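PDB 6O0A: flavohemoglobin from Malassezia yamatoensis, which probably detoxifies nitric oxide, using a heme-bearing globin domain joined to an FAD-binding reductase module. Local coordinates for residues 290-301 with 323-334. Sequence-based numbering, arbitrary orientation.
Sequences VTPVLAFVEKLA and LRGELLERAKEL. With FAD (flavin-adenine dinucleotide), chain B.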
# COMPACT_ATOMS: atom_id res chain seq x y z
N VAL A 290 -3.85 -12.48 -3.84
CA VAL A 290 -2.91 -13.36 -4.52
C VAL A 290 -1.87 -12.60 -5.33
O VAL A 290 -0.83 -13.16 -5.66
CB VAL A 290 -3.69 -14.35 -5.42
CG1 VAL A 290 -4.19 -13.65 -6.68
CG2 VAL A 290 -2.82 -15.53 -5.80
N THR A 291 -2.12 -11.34 -5.70
CA THR A 291 -1.23 -10.74 -6.70
C THR A 291 0.22 -10.59 -6.22
O THR A 291 1.13 -10.99 -6.96
CB THR A 291 -1.83 -9.43 -7.24
OG1 THR A 291 -2.10 -8.51 -6.18
CG2 THR A 291 -3.13 -9.71 -8.02
N PRO A 292 0.52 -10.07 -5.02
CA PRO A 292 1.93 -10.13 -4.57
C PRO A 292 2.45 -11.55 -4.40
O PRO A 292 3.64 -11.80 -4.65
CB PRO A 292 1.92 -9.36 -3.23
CG PRO A 292 0.50 -9.35 -2.79
CD PRO A 292 -0.34 -9.36 -4.04
N VAL A 293 1.60 -12.48 -3.98
CA VAL A 293 2.03 -13.87 -3.82
C VAL A 293 2.55 -14.43 -5.15
O VAL A 293 3.62 -15.04 -5.22
CB VAL A 293 0.88 -14.71 -3.24
CG1 VAL A 293 1.23 -16.20 -3.24
CG2 VAL A 293 0.54 -14.25 -1.81
N LEU A 294 1.79 -14.22 -6.22
CA LEU A 294 2.24 -14.67 -7.54
C LEU A 294 3.54 -13.99 -7.96
O LEU A 294 4.45 -14.63 -8.50
CB LEU A 294 1.14 -14.43 -8.56
CG LEU A 294 1.51 -14.80 -9.99
CD1 LEU A 294 1.88 -16.28 -10.10
CD2 LEU A 294 0.36 -14.45 -10.95
N ALA A 295 3.67 -12.68 -7.71
CA ALA A 295 4.94 -12.01 -7.99
C ALA A 295 6.09 -12.65 -7.22
O ALA A 295 7.17 -12.89 -7.78
CB ALA A 295 4.82 -10.51 -7.65
N PHE A 296 5.88 -12.95 -5.93
CA PHE A 296 6.94 -13.55 -5.12
C PHE A 296 7.30 -14.94 -5.63
O PHE A 296 8.48 -15.29 -5.72
CB PHE A 296 6.51 -13.66 -3.66
CG PHE A 296 6.34 -12.35 -2.95
CD1 PHE A 296 7.07 -11.23 -3.33
CD2 PHE A 296 5.46 -12.24 -1.89
CE1 PHE A 296 6.92 -10.03 -2.66
CE2 PHE A 296 5.30 -11.03 -1.22
CZ PHE A 296 6.04 -9.93 -1.61
N VAL A 297 6.28 -15.73 -5.94
CA VAL A 297 6.52 -17.11 -6.34
C VAL A 297 7.25 -17.17 -7.68
O VAL A 297 8.17 -17.95 -7.86
CB VAL A 297 5.20 -17.90 -6.36
CG1 VAL A 297 5.43 -19.28 -6.96
CG2 VAL A 297 4.67 -18.03 -4.95
N GLU A 298 6.85 -16.31 -8.63
CA GLU A 298 7.54 -16.28 -9.91
C GLU A 298 9.00 -15.89 -9.75
O GLU A 298 9.88 -16.46 -10.42
CB GLU A 298 6.83 -15.30 -10.86
CG GLU A 298 7.31 -15.43 -12.32
CD GLU A 298 8.50 -14.55 -12.67
OE1 GLU A 298 8.68 -13.49 -12.04
OE2 GLU A 298 9.26 -14.92 -13.59
N LYS A 299 9.29 -14.93 -8.88
CA LYS A 299 10.68 -14.52 -8.68
C LYS A 299 11.48 -15.62 -8.00
O LYS A 299 12.60 -15.95 -8.42
CB LYS A 299 10.73 -13.22 -7.86
CG LYS A 299 12.15 -12.67 -7.68
CD LYS A 299 12.78 -12.35 -9.02
CE LYS A 299 14.23 -11.89 -8.86
NZ LYS A 299 14.35 -10.76 -7.89
N LEU A 300 10.92 -16.22 -6.94
CA LEU A 300 11.61 -17.33 -6.28
C LEU A 300 11.88 -18.47 -7.25
O LEU A 300 12.94 -19.11 -7.18
CB LEU A 300 10.78 -17.81 -5.08
CG LEU A 300 10.73 -16.91 -3.85
CD1 LEU A 300 9.50 -17.24 -3.01
CD2 LEU A 300 12.01 -17.04 -3.02
N ALA A 301 10.95 -18.73 -8.16
CA ALA A 301 11.19 -19.78 -9.15
C ALA A 301 12.32 -19.40 -10.11
O ALA A 301 13.18 -20.23 -10.41
CB ALA A 301 9.90 -20.07 -9.92
N LEU A 323 -6.06 -16.17 -10.95
CA LEU A 323 -4.68 -16.52 -11.28
C LEU A 323 -4.23 -17.82 -10.62
O LEU A 323 -3.03 -18.08 -10.52
CB LEU A 323 -3.72 -15.38 -10.91
CG LEU A 323 -4.16 -14.04 -11.50
CD1 LEU A 323 -3.12 -12.96 -11.15
CD2 LEU A 323 -4.35 -14.14 -13.02
N ARG A 324 -5.18 -18.66 -10.19
CA ARG A 324 -4.79 -19.91 -9.54
C ARG A 324 -3.98 -20.81 -10.46
O ARG A 324 -2.97 -21.39 -10.03
CB ARG A 324 -6.03 -20.66 -9.05
CG ARG A 324 -5.74 -22.09 -8.59
CD ARG A 324 -6.87 -22.61 -7.69
NE ARG A 324 -6.60 -23.97 -7.25
CZ ARG A 324 -6.95 -25.05 -7.93
NH1 ARG A 324 -7.58 -24.92 -9.09
NH2 ARG A 324 -6.67 -26.26 -7.46
N GLY A 325 -4.40 -20.95 -11.72
CA GLY A 325 -3.67 -21.82 -12.62
C GLY A 325 -2.22 -21.41 -12.76
O GLY A 325 -1.32 -22.25 -12.69
N GLU A 326 -1.98 -20.12 -12.94
CA GLU A 326 -0.62 -19.62 -13.11
C GLU A 326 0.19 -19.77 -11.82
O GLU A 326 1.37 -20.12 -11.86
CB GLU A 326 -0.66 -18.17 -13.56
CG GLU A 326 0.71 -17.56 -13.73
CD GLU A 326 0.64 -16.15 -14.26
OE1 GLU A 326 -0.47 -15.73 -14.70
OE2 GLU A 326 1.67 -15.45 -14.24
N LEU A 327 -0.43 -19.50 -10.67
CA LEU A 327 0.26 -19.69 -9.40
C LEU A 327 0.69 -21.14 -9.24
O LEU A 327 1.83 -21.41 -8.84
CB LEU A 327 -0.64 -19.26 -8.24
CG LEU A 327 -0.06 -19.45 -6.84
CD1 LEU A 327 1.23 -18.65 -6.67
CD2 LEU A 327 -1.11 -19.01 -5.80
N LEU A 328 -0.20 -22.08 -9.57
CA LEU A 328 0.16 -23.49 -9.44
C LEU A 328 1.30 -23.86 -10.37
O LEU A 328 2.18 -24.64 -10.00
CB LEU A 328 -1.06 -24.37 -9.70
CG LEU A 328 -2.19 -24.23 -8.67
CD1 LEU A 328 -3.33 -25.17 -8.99
CD2 LEU A 328 -1.68 -24.46 -7.25
N GLU A 329 1.30 -23.32 -11.60
CA GLU A 329 2.39 -23.64 -12.52
C GLU A 329 3.72 -23.13 -12.00
O GLU A 329 4.72 -23.85 -12.02
CB GLU A 329 2.10 -23.07 -13.91
CG GLU A 329 0.99 -23.77 -14.65
CD GLU A 329 1.24 -25.26 -14.81
OE1 GLU A 329 2.30 -25.65 -15.36
OE2 GLU A 329 0.39 -26.05 -14.35
N ARG A 330 3.75 -21.88 -11.52
CA ARG A 330 4.98 -21.33 -10.97
C ARG A 330 5.45 -22.12 -9.76
O ARG A 330 6.65 -22.39 -9.60
CB ARG A 330 4.81 -19.86 -10.58
CG ARG A 330 4.62 -18.91 -11.75
CD ARG A 330 5.87 -18.80 -12.62
NE ARG A 330 6.00 -19.93 -13.54
CZ ARG A 330 5.21 -20.13 -14.59
NH1 ARG A 330 4.21 -19.28 -14.86
NH2 ARG A 330 5.40 -21.19 -15.38
N ALA A 331 4.52 -22.50 -8.88
CA ALA A 331 4.89 -23.23 -7.68
C ALA A 331 5.50 -24.59 -8.02
O ALA A 331 6.37 -25.08 -7.29
CB ALA A 331 3.67 -23.39 -6.77
N LYS A 332 5.07 -25.19 -9.13
CA LYS A 332 5.65 -26.47 -9.54
C LYS A 332 7.14 -26.36 -9.84
O LYS A 332 7.87 -27.35 -9.74
CB LYS A 332 4.93 -27.01 -10.78
CG LYS A 332 3.62 -27.70 -10.49
CD LYS A 332 3.18 -28.57 -11.65
CE LYS A 332 2.57 -27.74 -12.76
NZ LYS A 332 1.35 -28.42 -13.32
N GLU A 333 7.59 -25.16 -10.21
CA GLU A 333 8.99 -24.95 -10.54
C GLU A 333 9.86 -24.79 -9.30
O GLU A 333 11.09 -24.87 -9.41
CB GLU A 333 9.12 -23.72 -11.45
CG GLU A 333 8.45 -23.95 -12.81
CD GLU A 333 8.06 -22.68 -13.56
OE1 GLU A 333 8.29 -21.55 -13.06
OE2 GLU A 333 7.49 -22.81 -14.66
N LEU A 334 9.26 -24.58 -8.13
CA LEU A 334 10.05 -24.46 -6.91
C LEU A 334 10.42 -25.83 -6.37
O LEU A 334 9.66 -26.79 -6.48
CB LEU A 334 9.28 -23.67 -5.86
CG LEU A 334 9.15 -22.19 -6.20
CD1 LEU A 334 8.17 -21.55 -5.25
CD2 LEU A 334 10.53 -21.54 -6.09
PA FAD B . -12.63 3.37 -4.35
O1A FAD B . -13.33 4.39 -5.17
O2A FAD B . -11.24 3.73 -3.90
O5B FAD B . -13.52 3.01 -3.07
C5B FAD B . -12.97 2.20 -2.01
C4B FAD B . -14.03 2.12 -0.95
O4B FAD B . -14.34 3.46 -0.50
C3B FAD B . -15.36 1.55 -1.41
O3B FAD B . -15.39 0.13 -1.36
C2B FAD B . -16.33 2.15 -0.39
O2B FAD B . -16.36 1.40 0.82
C1B FAD B . -15.71 3.53 -0.12
N9A FAD B . -16.34 4.61 -0.87
C8A FAD B . -16.24 4.84 -2.22
N7A FAD B . -16.97 5.85 -2.64
C5A FAD B . -17.60 6.31 -1.49
C6A FAD B . -18.56 7.31 -1.28
N6A FAD B . -19.05 8.09 -2.26
N1A FAD B . -19.02 7.48 -0.02
C2A FAD B . -18.53 6.71 0.95
N3A FAD B . -17.63 5.72 0.87
C4A FAD B . -17.21 5.57 -0.39
N1 FAD B . -6.57 -4.04 -6.05
C2 FAD B . -6.66 -5.06 -6.96
O2 FAD B . -7.74 -5.39 -7.46
N3 FAD B . -5.50 -5.74 -7.35
C4 FAD B . -4.22 -5.48 -6.89
O4 FAD B . -3.26 -6.12 -7.31
C4X FAD B . -4.14 -4.40 -5.93
N5 FAD B . -2.96 -4.10 -5.45
C5X FAD B . -2.89 -3.06 -4.52
C6 FAD B . -1.64 -2.73 -3.99
C7 FAD B . -1.51 -1.69 -3.07
C7M FAD B . -0.16 -1.38 -2.48
C8 FAD B . -2.65 -0.95 -2.69
C8M FAD B . -2.54 0.20 -1.73
C9 FAD B . -3.89 -1.29 -3.21
C9A FAD B . -4.02 -2.34 -4.11
N10 FAD B . -5.28 -2.71 -4.65
C10 FAD B . -5.37 -3.74 -5.57
C1' FAD B . -6.49 -1.94 -4.33
C2' FAD B . -6.72 -0.78 -5.29
O2' FAD B . -5.65 0.15 -5.18
C3' FAD B . -8.06 -0.08 -5.04
O3' FAD B . -8.13 0.30 -3.67
C4' FAD B . -9.27 -0.93 -5.39
O4' FAD B . -9.11 -1.44 -6.71
C5' FAD B . -10.58 -0.18 -5.26
O5' FAD B . -10.55 0.96 -6.15
P FAD B . -11.95 1.64 -6.52
O1P FAD B . -12.88 0.78 -7.30
O2P FAD B . -11.61 2.92 -7.25
O3P FAD B . -12.62 1.98 -5.12
O HOH W 1 13.12 -22.75 -9.04
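Leu294 and Leu327 lie level, CA atoms 5.7 Å apart, where helices 290-301 and 324-332 run side by side in nearly the same direction. The axes approach to 8.8 Å and cross at 26°. The CA atoms are closer at Ala301 and Leu334 than at Val290 and Leu323. Leu327 is a knob in a hole formed by Val290, Val293, Leu294 and Val297. With CG anti to the backbone N (chi1 178°), its branch reaches the other helix; CD1 lies 3.9 Å from Val297 CG2. CD2 meets Val290 CG2. Leu294 reaches back: its CD1 lies 3.8 Å from Leu327 CA, and its CD2 meets Leu323 CD1. Glu326 makes a salt bridge to Arg235, while its carboxylate lies against Leu294 CD2. Val297 CG1 packs 3.7 Å from Arg330 CB. Leu334 closes the far end, with CD2 3.5 Å from Ala301 N. Along one border, Glu298 CG lies 3.7 Å from Arg330 CD. Arg330 bends to a side-on salt bridge within its own segment, NE to Glu333 OE1 and NH2 to Glu333 OE2. No direct hydrogen bond joins the helices, but a water links Ala301 O to Glu333 O. Thr291, an FAD-pocket residue, has FAD O4 (2.9 Å from OG1) and Ile288 O as possible acceptors. The helices connect successive beta-alpha-beta crossovers, as in ferredoxin reductase NAD-binding modules. Val290 and Val293 touch strand 281-286; Leu327 and Ala331 touch strand 336-343.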